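Local atomic coordinates of putative uncharacterized protein (Mycobacterium avium, PDB entry 2Z6V), a protein that probably acts as a sulfotransferase, moving a sulfuryl group from a donor to an acceptor, though its physiological function is unknown. Residues I46-W51 against G85-V90; F193-D198 against S224-Y229. All coordinates share one frame; numbering follows the deposited sequence.

Contact 1: residues I46-W51 against G85-V90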
ATOM      1  N   ILE A  46       7.970 -17.602 -15.573  1.00 41.13           N
ATOM      2  CA  ILE A  46       7.025 -16.829 -14.787  1.00 39.39           C
ATOM      3  C   ILE A  46       5.764 -17.666 -14.598  1.00 40.57           C
ATOM      4  O   ILE A  46       5.502 -18.576 -15.381  1.00 40.70           O
ATOM      5  CB  ILE A  46       6.710 -15.489 -15.479  1.00 37.39           C
ATOM      6  CG1 ILE A  46       6.111 -14.519 -14.467  1.00 36.90           C
ATOM      7  CG2 ILE A  46       5.773 -15.702 -16.649  1.00 34.66           C
ATOM      8  CD1 ILE A  46       6.169 -13.072 -14.922  1.00 40.22           C
ATOM      9  N   ASP A  47       4.988 -17.370 -13.560  1.00 41.56           N
ATOM     10  CA  ASP A  47       3.794 -18.160 -13.276  1.00 41.92           C
ATOM     11  C   ASP A  47       2.620 -17.986 -14.226  1.00 41.70           C
ATOM     12  O   ASP A  47       1.882 -18.940 -14.472  1.00 42.47           O
ATOM     13  CB  ASP A  47       3.328 -17.934 -11.825  1.00 42.93           C
ATOM     14  CG  ASP A  47       3.244 -16.466 -11.449  1.00 43.68           C
ATOM     15  OD1 ASP A  47       4.306 -15.829 -11.266  1.00 45.76           O
ATOM     16  OD2 ASP A  47       2.111 -15.950 -11.334  1.00 44.74           O
ATOM     17  N   SER A  48       2.436 -16.787 -14.762  1.00 41.08           N
ATOM     18  CA  SER A  48       1.328 -16.561 -15.673  1.00 39.84           C
ATOM     19  C   SER A  48       1.529 -15.340 -16.553  1.00 40.53           C
ATOM     20  O   SER A  48       2.616 -14.777 -16.624  1.00 39.58           O
ATOM     21  CB  SER A  48       0.021 -16.420 -14.894  1.00 38.64           C
ATOM     22  OG  SER A  48      -0.014 -15.201 -14.177  1.00 39.37           O
ATOM     23  N   ASP A  49       0.446 -14.935 -17.203  1.00 43.04           N
ATOM     24  CA  ASP A  49       0.425 -13.816 -18.136  1.00 44.81           C
ATOM     25  C   ASP A  49      -0.222 -12.565 -17.533  1.00 43.12           C
ATOM     26  O   ASP A  49      -0.181 -11.487 -18.133  1.00 43.26           O
ATOM     27  CB  ASP A  49      -0.380 -14.247 -19.365  1.00 50.15           C
ATOM     28  CG  ASP A  49       0.004 -13.496 -20.615  1.00 57.67           C
ATOM     29  OD1 ASP A  49      -0.817 -13.476 -21.564  1.00 62.00           O
ATOM     30  OD2 ASP A  49       1.129 -12.945 -20.661  1.00 61.69           O
ATOM     31  N   SER A  50      -0.819 -12.720 -16.353  1.00 40.20           N
ATOM     32  CA  SER A  50      -1.535 -11.640 -15.667  1.00 37.64           C
ATOM     33  C   SER A  50      -0.835 -10.292 -15.534  1.00 35.98           C
ATOM     34  O   SER A  50      -1.492  -9.251 -15.481  1.00 35.74           O
ATOM     35  CB  SER A  50      -1.975 -12.108 -14.275  1.00 36.15           C
ATOM     36  OG  SER A  50      -0.865 -12.427 -13.459  1.00 37.22           O
ATOM     37  N   TRP A  51       0.492 -10.315 -15.481  1.00 33.65           N
ATOM     38  CA  TRP A  51       1.284  -9.102 -15.329  1.00 32.52           C
ATOM     39  C   TRP A  51       1.296  -8.205 -16.555  1.00 32.52           C
ATOM     40  O   TRP A  51       1.391  -6.987 -16.442  1.00 31.16           O
ATOM     41  CB  TRP A  51       2.730  -9.471 -15.002  1.00 31.59           C
ATOM     42  CG  TRP A  51       3.349 -10.364 -16.043  1.00 30.45           C
ATOM     43  CD1 TRP A  51       3.322 -11.725 -16.071  1.00 29.03           C
ATOM     44  CD2 TRP A  51       4.046  -9.952 -17.230  1.00 29.88           C
ATOM     45  NE1 TRP A  51       3.956 -12.190 -17.197  1.00 28.15           N
ATOM     46  CE2 TRP A  51       4.408 -11.123 -17.929  1.00 29.66           C
ATOM     47  CE3 TRP A  51       4.396  -8.705 -17.771  1.00 30.28           C
ATOM     48  CZ2 TRP A  51       5.106 -11.089 -19.146  1.00 30.00           C
ATOM     49  CZ3 TRP A  51       5.090  -8.670 -18.983  1.00 30.53           C
ATOM     50  CH2 TRP A  51       5.436  -9.857 -19.655  1.00 28.63           C
ATOM     51  N   GLY A  85      10.949  -7.992 -11.876  1.00 24.52           N
ATOM     52  CA  GLY A  85      12.055  -8.866 -11.526  1.00 25.78           C
ATOM     53  C   GLY A  85      11.749  -9.632 -10.248  1.00 29.26           C
ATOM     54  O   GLY A  85      12.117 -10.805 -10.114  1.00 29.44           O
ATOM     55  N   ARG A  86      11.080  -8.967  -9.302  1.00 29.17           N
ATOM     56  CA  ARG A  86      10.703  -9.601  -8.040  1.00 30.35           C
ATOM     57  C   ARG A  86       9.751 -10.747  -8.331  1.00 31.03           C
ATOM     58  O   ARG A  86       9.856 -11.834  -7.753  1.00 30.87           O
ATOM     59  CB  ARG A  86      10.017  -8.593  -7.123  1.00 28.73           C
ATOM     60  CG  ARG A  86      10.977  -7.665  -6.440  1.00 28.05           C
ATOM     61  CD  ARG A  86      10.351  -6.322  -6.188  1.00 25.23           C
ATOM     62  NE  ARG A  86      11.409  -5.336  -6.081  1.00 26.73           N
ATOM     63  CZ  ARG A  86      11.260  -4.047  -6.339  1.00 27.33           C
ATOM     64  NH1 ARG A  86      10.079  -3.574  -6.722  1.00 26.47           N
ATOM     65  NH2 ARG A  86      12.305  -3.238  -6.230  1.00 27.79           N
ATOM     66  N   ARG A  87       8.813 -10.480  -9.234  1.00 31.29           N
ATOM     67  CA  ARG A  87       7.824 -11.463  -9.649  1.00 31.74           C
ATOM     68  C   ARG A  87       8.573 -12.690 -10.167  1.00 30.12           C
ATOM     69  O   ARG A  87       8.224 -13.814  -9.842  1.00 30.53           O
ATOM     70  CB  ARG A  87       6.944 -10.853 -10.744  1.00 33.53           C
ATOM     71  CG  ARG A  87       5.857 -11.753 -11.296  1.00 33.66           C
ATOM     72  CD  ARG A  87       4.806 -12.056 -10.274  1.00 32.37           C
ATOM     73  NE  ARG A  87       3.685 -12.766 -10.881  1.00 34.39           N
ATOM     74  CZ  ARG A  87       2.674 -12.180 -11.516  1.00 35.98           C
ATOM     75  NH1 ARG A  87       2.630 -10.855 -11.637  1.00 34.46           N
ATOM     76  NH2 ARG A  87       1.696 -12.921 -12.022  1.00 36.00           N
ATOM     77  N   LEU A  88       9.617 -12.458 -10.958  1.00 30.23           N
ATOM     78  CA  LEU A  88      10.426 -13.543 -11.509  1.00 30.29           C
ATOM     79  C   LEU A  88      11.166 -14.295 -10.414  1.00 31.36           C
ATOM     80  O   LEU A  88      11.257 -15.523 -10.443  1.00 31.75           O
ATOM     81  CB  LEU A  88      11.444 -12.995 -12.515  1.00 28.99           C
ATOM     82  CG  LEU A  88      10.860 -12.496 -13.837  1.00 29.23           C
ATOM     83  CD1 LEU A  88      11.940 -11.843 -14.677  1.00 26.74           C
ATOM     84  CD2 LEU A  88      10.233 -13.668 -14.570  1.00 28.48           C
ATOM     85  N   GLN A  89      11.699 -13.549  -9.451  1.00 31.76           N
ATOM     86  CA  GLN A  89      12.438 -14.144  -8.344  1.00 30.33           C
ATOM     87  C   GLN A  89      11.557 -15.014  -7.450  1.00 28.82           C
ATOM     88  O   GLN A  89      11.973 -16.088  -7.017  1.00 26.54           O
ATOM     89  CB  GLN A  89      13.111 -13.045  -7.512  1.00 30.08           C
ATOM     90  CG  GLN A  89      14.199 -12.297  -8.259  1.00 30.68           C
ATOM     91  CD  GLN A  89      15.001 -11.370  -7.364  1.00 32.24           C
ATOM     92  OE1 GLN A  89      15.573 -11.794  -6.362  1.00 31.52           O
ATOM     93  NE2 GLN A  89      15.054 -10.095  -7.729  1.00 34.04           N
ATOM     94  N   VAL A  90      10.336 -14.557  -7.185  1.00 28.24           N
ATOM     95  CA  VAL A  90       9.423 -15.313  -6.336  1.00 29.52           C
ATOM     96  C   VAL A  90       8.949 -16.593  -7.019  1.00 30.33           C
ATOM     97  O   VAL A  90       8.714 -17.608  -6.361  1.00 29.75           O
ATOM     98  CB  VAL A  90       8.189 -14.462  -5.938  1.00 30.55           C
ATOM     99  CG1 VAL A  90       7.181 -15.319  -5.166  1.00 28.48           C
ATOM    100  CG2 VAL A  90       8.632 -13.277  -5.087  1.00 29.71           C
TER

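Contact 2: residues F193-D198 against S224-Y229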
ATOM      1  N   PHE A 193       3.091  -2.849  -2.508  1.00 25.12           N
ATOM      2  CA  PHE A 193       4.387  -3.196  -3.070  1.00 27.54           C
ATOM      3  C   PHE A 193       4.591  -4.663  -3.389  1.00 26.15           C
ATOM      4  O   PHE A 193       5.694  -5.080  -3.730  1.00 26.88           O
ATOM      5  CB  PHE A 193       5.486  -2.647  -2.170  1.00 30.02           C
ATOM      6  CG  PHE A 193       5.338  -1.182  -1.929  1.00 31.98           C
ATOM      7  CD1 PHE A 193       5.434  -0.289  -2.990  1.00 32.22           C
ATOM      8  CD2 PHE A 193       4.958  -0.704  -0.676  1.00 33.21           C
ATOM      9  CE1 PHE A 193       5.140   1.059  -2.815  1.00 34.56           C
ATOM     10  CE2 PHE A 193       4.662   0.638  -0.486  1.00 33.82           C
ATOM     11  CZ  PHE A 193       4.749   1.526  -1.560  1.00 34.29           C
ATOM     12  N   ILE A 194       3.521  -5.443  -3.250  1.00 25.05           N
ATOM     13  CA  ILE A 194       3.528  -6.846  -3.640  1.00 23.19           C
ATOM     14  C   ILE A 194       2.671  -6.794  -4.902  1.00 24.36           C
ATOM     15  O   ILE A 194       3.051  -7.301  -5.954  1.00 24.19           O
ATOM     16  CB  ILE A 194       2.842  -7.770  -2.612  1.00 21.94           C
ATOM     17  CG1 ILE A 194       3.835  -8.170  -1.518  1.00 18.30           C
ATOM     18  CG2 ILE A 194       2.323  -9.030  -3.306  1.00 18.29           C
ATOM     19  CD1 ILE A 194       3.202  -8.990  -0.438  1.00 15.02           C
ATOM     20  N   HIS A 195       1.529  -6.122  -4.776  1.00 23.99           N
ATOM     21  CA  HIS A 195       0.574  -5.953  -5.861  1.00 25.72           C
ATOM     22  C   HIS A 195       1.128  -5.289  -7.130  1.00 26.54           C
ATOM     23  O   HIS A 195       0.833  -5.722  -8.235  1.00 27.23           O
ATOM     24  CB  HIS A 195      -0.645  -5.149  -5.370  1.00 25.77           C
ATOM     25  CG  HIS A 195      -1.553  -5.912  -4.452  1.00 25.55           C
ATOM     26  ND1 HIS A 195      -2.877  -5.571  -4.267  1.00 26.70           N
ATOM     27  CD2 HIS A 195      -1.327  -6.980  -3.653  1.00 23.78           C
ATOM     28  CE1 HIS A 195      -3.427  -6.394  -3.393  1.00 23.93           C
ATOM     29  NE2 HIS A 195      -2.507  -7.257  -3.003  1.00 25.68           N
ATOM     30  N   ASN A 196       1.912  -4.229  -6.983  1.00 27.72           N
ATOM     31  CA  ASN A 196       2.452  -3.557  -8.153  1.00 27.13           C
ATOM     32  C   ASN A 196       3.320  -4.504  -8.978  1.00 27.27           C
ATOM     33  O   ASN A 196       3.610  -4.230 -10.148  1.00 29.48           O
ATOM     34  CB  ASN A 196       3.233  -2.302  -7.743  1.00 29.04           C
ATOM     35  CG  ASN A 196       4.537  -2.624  -7.049  1.00 35.16           C
ATOM     36  OD1 ASN A 196       4.774  -3.765  -6.640  1.00 39.24           O
ATOM     37  ND2 ASN A 196       5.392  -1.617  -6.899  1.00 35.21           N
ATOM     38  N   GLN A 197       3.710  -5.631  -8.383  1.00 26.83           N
ATOM     39  CA  GLN A 197       4.520  -6.627  -9.087  1.00 26.10           C
ATOM     40  C   GLN A 197       3.659  -7.416 -10.078  1.00 27.08           C
ATOM     41  O   GLN A 197       4.164  -8.248 -10.842  1.00 25.97           O
ATOM     42  CB  GLN A 197       5.177  -7.589  -8.099  1.00 26.82           C
ATOM     43  CG  GLN A 197       6.297  -6.977  -7.270  1.00 28.13           C
ATOM     44  CD  GLN A 197       6.768  -7.896  -6.160  1.00 27.96           C
ATOM     45  OE1 GLN A 197       7.014  -9.085  -6.380  1.00 27.58           O
ATOM     46  NE2 GLN A 197       6.897  -7.349  -4.956  1.00 27.75           N
ATOM     47  N   ASP A 198       2.353  -7.171 -10.048  1.00 25.53           N
ATOM     48  CA  ASP A 198       1.452  -7.825 -10.978  1.00 27.21           C
ATOM     49  C   ASP A 198       0.822  -6.716 -11.807  1.00 28.50           C
ATOM     50  O   ASP A 198      -0.118  -6.931 -12.573  1.00 29.25           O
ATOM     51  CB  ASP A 198       0.378  -8.623 -10.237  1.00 27.98           C
ATOM     52  CG  ASP A 198      -0.505  -9.431 -11.187  1.00 31.23           C
ATOM     53  OD1 ASP A 198       0.051 -10.171 -12.039  1.00 28.34           O
ATOM     54  OD2 ASP A 198      -1.749  -9.325 -11.079  1.00 30.97           O
ATOM     55  N   SER A 224      -8.110 -11.130  -9.164  1.00 31.13           N
ATOM     56  CA  SER A 224      -7.799 -12.437  -8.601  1.00 30.88           C
ATOM     57  C   SER A 224      -6.332 -12.842  -8.728  1.00 30.31           C
ATOM     58  O   SER A 224      -5.740 -13.340  -7.771  1.00 30.33           O
ATOM     59  CB  SER A 224      -8.705 -13.519  -9.217  1.00 31.34           C
ATOM     60  OG  SER A 224      -8.424 -13.732 -10.590  1.00 32.34           O
ATOM     61  N   SER A 225      -5.739 -12.641  -9.900  1.00 29.40           N
ATOM     62  CA  SER A 225      -4.337 -13.006 -10.084  1.00 29.46           C
ATOM     63  C   SER A 225      -3.466 -12.321  -9.031  1.00 30.67           C
ATOM     64  O   SER A 225      -2.527 -12.915  -8.496  1.00 30.65           O
ATOM     65  CB  SER A 225      -3.857 -12.599 -11.482  1.00 28.72           C
ATOM     66  OG  SER A 225      -3.985 -11.199 -11.694  1.00 27.68           O
ATOM     67  N   THR A 226      -3.801 -11.070  -8.730  1.00 29.31           N
ATOM     68  CA  THR A 226      -3.053 -10.275  -7.770  1.00 29.73           C
ATOM     69  C   THR A 226      -3.148 -10.788  -6.338  1.00 29.69           C
ATOM     70  O   THR A 226      -2.128 -10.995  -5.674  1.00 27.73           O
ATOM     71  CB  THR A 226      -3.525  -8.820  -7.797  1.00 29.88           C
ATOM     72  OG1 THR A 226      -3.557  -8.358  -9.157  1.00 27.02           O
ATOM     73  CG2 THR A 226      -2.592  -7.954  -6.964  1.00 25.57           C
ATOM     74  N   TYR A 227      -4.368 -10.987  -5.853  1.00 29.46           N
ATOM     75  CA  TYR A 227      -4.519 -11.479  -4.496  1.00 28.75           C
ATOM     76  C   TYR A 227      -3.977 -12.887  -4.366  1.00 28.46           C
ATOM     77  O   TYR A 227      -3.429 -13.247  -3.323  1.00 28.69           O
ATOM     78  CB  TYR A 227      -5.978 -11.393  -4.036  1.00 26.72           C
ATOM     79  CG  TYR A 227      -6.336 -10.003  -3.570  1.00 24.54           C
ATOM     80  CD1 TYR A 227      -6.743  -9.028  -4.476  1.00 25.45           C
ATOM     81  CD2 TYR A 227      -6.159  -9.630  -2.236  1.00 24.65           C
ATOM     82  CE1 TYR A 227      -6.955  -7.707  -4.066  1.00 25.95           C
ATOM     83  CE2 TYR A 227      -6.366  -8.319  -1.815  1.00 23.25           C
ATOM     84  CZ  TYR A 227      -6.759  -7.362  -2.735  1.00 25.50           C
ATOM     85  OH  TYR A 227      -6.936  -6.055  -2.334  1.00 25.54           O
ATOM     86  N   GLU A 228      -4.096 -13.678  -5.428  1.00 28.50           N
ATOM     87  CA  GLU A 228      -3.581 -15.040  -5.391  1.00 29.81           C
ATOM     88  C   GLU A 228      -2.069 -14.972  -5.315  1.00 29.22           C
ATOM     89  O   GLU A 228      -1.431 -15.818  -4.686  1.00 30.25           O
ATOM     90  CB  GLU A 228      -4.015 -15.814  -6.630  1.00 33.62           C
ATOM     91  CG  GLU A 228      -5.389 -16.448  -6.500  1.00 39.62           C
ATOM     92  CD  GLU A 228      -6.025 -16.708  -7.845  1.00 44.19           C
ATOM     93  OE1 GLU A 228      -5.290 -17.154  -8.758  1.00 46.85           O
ATOM     94  OE2 GLU A 228      -7.252 -16.472  -7.983  1.00 45.52           O
ATOM     95  N   TYR A 229      -1.500 -13.955  -5.955  1.00 26.04           N
ATOM     96  CA  TYR A 229      -0.060 -13.761  -5.921  1.00 24.44           C
ATOM     97  C   TYR A 229       0.343 -13.341  -4.499  1.00 24.90           C
ATOM     98  O   TYR A 229       1.331 -13.833  -3.943  1.00 22.34           O
ATOM     99  CB  TYR A 229       0.358 -12.681  -6.922  1.00 24.40           C
ATOM    100  CG  TYR A 229       1.843 -12.377  -6.898  1.00 24.43           C
ATOM    101  CD1 TYR A 229       2.784 -13.381  -7.136  1.00 21.80           C
ATOM    102  CD2 TYR A 229       2.311 -11.092  -6.597  1.00 23.13           C
ATOM    103  CE1 TYR A 229       4.148 -13.121  -7.067  1.00 20.71           C
ATOM    104  CE2 TYR A 229       3.674 -10.823  -6.528  1.00 21.49           C
ATOM    105  CZ  TYR A 229       4.588 -11.844  -6.761  1.00 21.44           C
ATOM    106  OH  TYR A 229       5.940 -11.591  -6.681  1.00 21.26           O
TER

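Contact 1: residues I46-W51 against G85-V90
Asp47 and Arg87 form the ionic centre of this contact, a two-pronged salt bridge made side-on. Arg87 NE donates to the syn lone pair of Asp47 OD1 at 3.1 Å, and Arg87 NH2 donates to Asp47 OD2 at 3.1 Å with a nearly straight N-H...O angle of 166°. The carboxylate and guanidinium planes are turned 34° apart, so the pairing is twisted rather than flat: OD2 lies almost in the guanidinium plane, while OD1 is tilted out of it. A bend in the arginine chain at chi2 (67°), after CG has left anti to the backbone N, turns the guanidinium toward the Asp47 carboxylate.

Neutral polar groups lie at the outer end of the guanidinium. Ser50 OG is 3.0 Å from Arg87 NH2, near the guanidinium plane but on another side of that nitrogen than Asp47, and is hydrogen-bonded to Asp198. Ser48 OG accepts a weak capping bond from Ser50 N where the chain turns into helix 50-64. Arg87 NH1 approaches Trp51 CB obliquely and has stronger partners elsewhere, in the Asp198 carboxylate and Gln197 O; Tyr229 adds a cation-pi interaction.

Apolar contacts lie at the base of the arginine chain. Ile46 crosses that chain at about a right angle, its CD1 lying 3.9 Å from Arg87 CG, and Ile46 CB rests 4.1 Å from Leu88 CD2. Phe34 touches both Ile46 and Leu88, so helix 30-41 joins the loop and helix 70-96 in this packing.

In this worked example, a buried arginine of helix 70-96 is met by Asp47 and Ser50 of the 46-51 segment, with Asp198 and the Gln197 carbonyl completing its surroundings from outside. Both carboxylates would be expected to favour the charged arginine, and the two-pronged grip limits rotation of its flat end.

Contact 2: residues F193-D198 against S224-Y229
Asp198 OD2 takes two hydroxyl donors from the first turn of helix 224-238: Thr226 OG1 at 2.8 Å on its anti lone pair and Ser225 OG at 3.0 Å on the syn side, 20° out of the carboxylate plane. The same threonine serves His195 with its other branch. Thr226 CG2 sits over one face of the imidazole in a CH-pi contact, 3.6 Å from the ring centroid; a chi1 of -49° leaves OG1 beside the backbone N to meet the aspartate and CG2 anti to that N, over the ring. The histidine's CE1 edge points at the face of Tyr227 in a T-shaped pair, centroids 4.8 Å apart and planes at 76°.

One turn along, Tyr229 OH donates to Gln197 OE1 at 2.7 Å, tilted from the amide's carbonyl plane, while its ring packs CD2 against Ile194 CG2 at 3.9 Å.

A second shell fixes these groups. Gln197 NE2 donates to Phe193 O at 2.8 Å, which orients the amide so that OE1 faces the tyrosine. His195 NE2 is bonded to Gln230, Tyr227 OH to His252 and Ser225 OG to Lys200, and Asp198 OD1 pairs with Arg87 and Ser50.

The contact thus joins the short helical segment 193-198, which includes a 3-10 turn, to the first turns of helix 224-238; both segments belong to the sulfotransferase-family part of the chain. The side chain of His195 is about 7 Å from a bound palmitic acid. With hydroxyls on one carboxylate oxygen and an arginine on the other, the buried aspartate is probably stabilised as the anion.

From the N terminus, contact 1 closes first: the chain leaves the 46-51 turn, runs through helix 50-64 and returns in helix 70-96, making a largely helical loop of 33 residues. Only later does contact 2 open, closing a 25-residue excursion that includes helix 212-219. The two loops follow in series, neither nested nor crossed, yet their centres are about 10 Å apart. Arg87 and Ser50 of contact 1 both reach Asp198 of contact 2, so one polar network spans the two closures. Two N-terminal helices are thereby tied to helices 192-195 and 224-238, and the latter leads into strand 244-248 of the central parallel sheet.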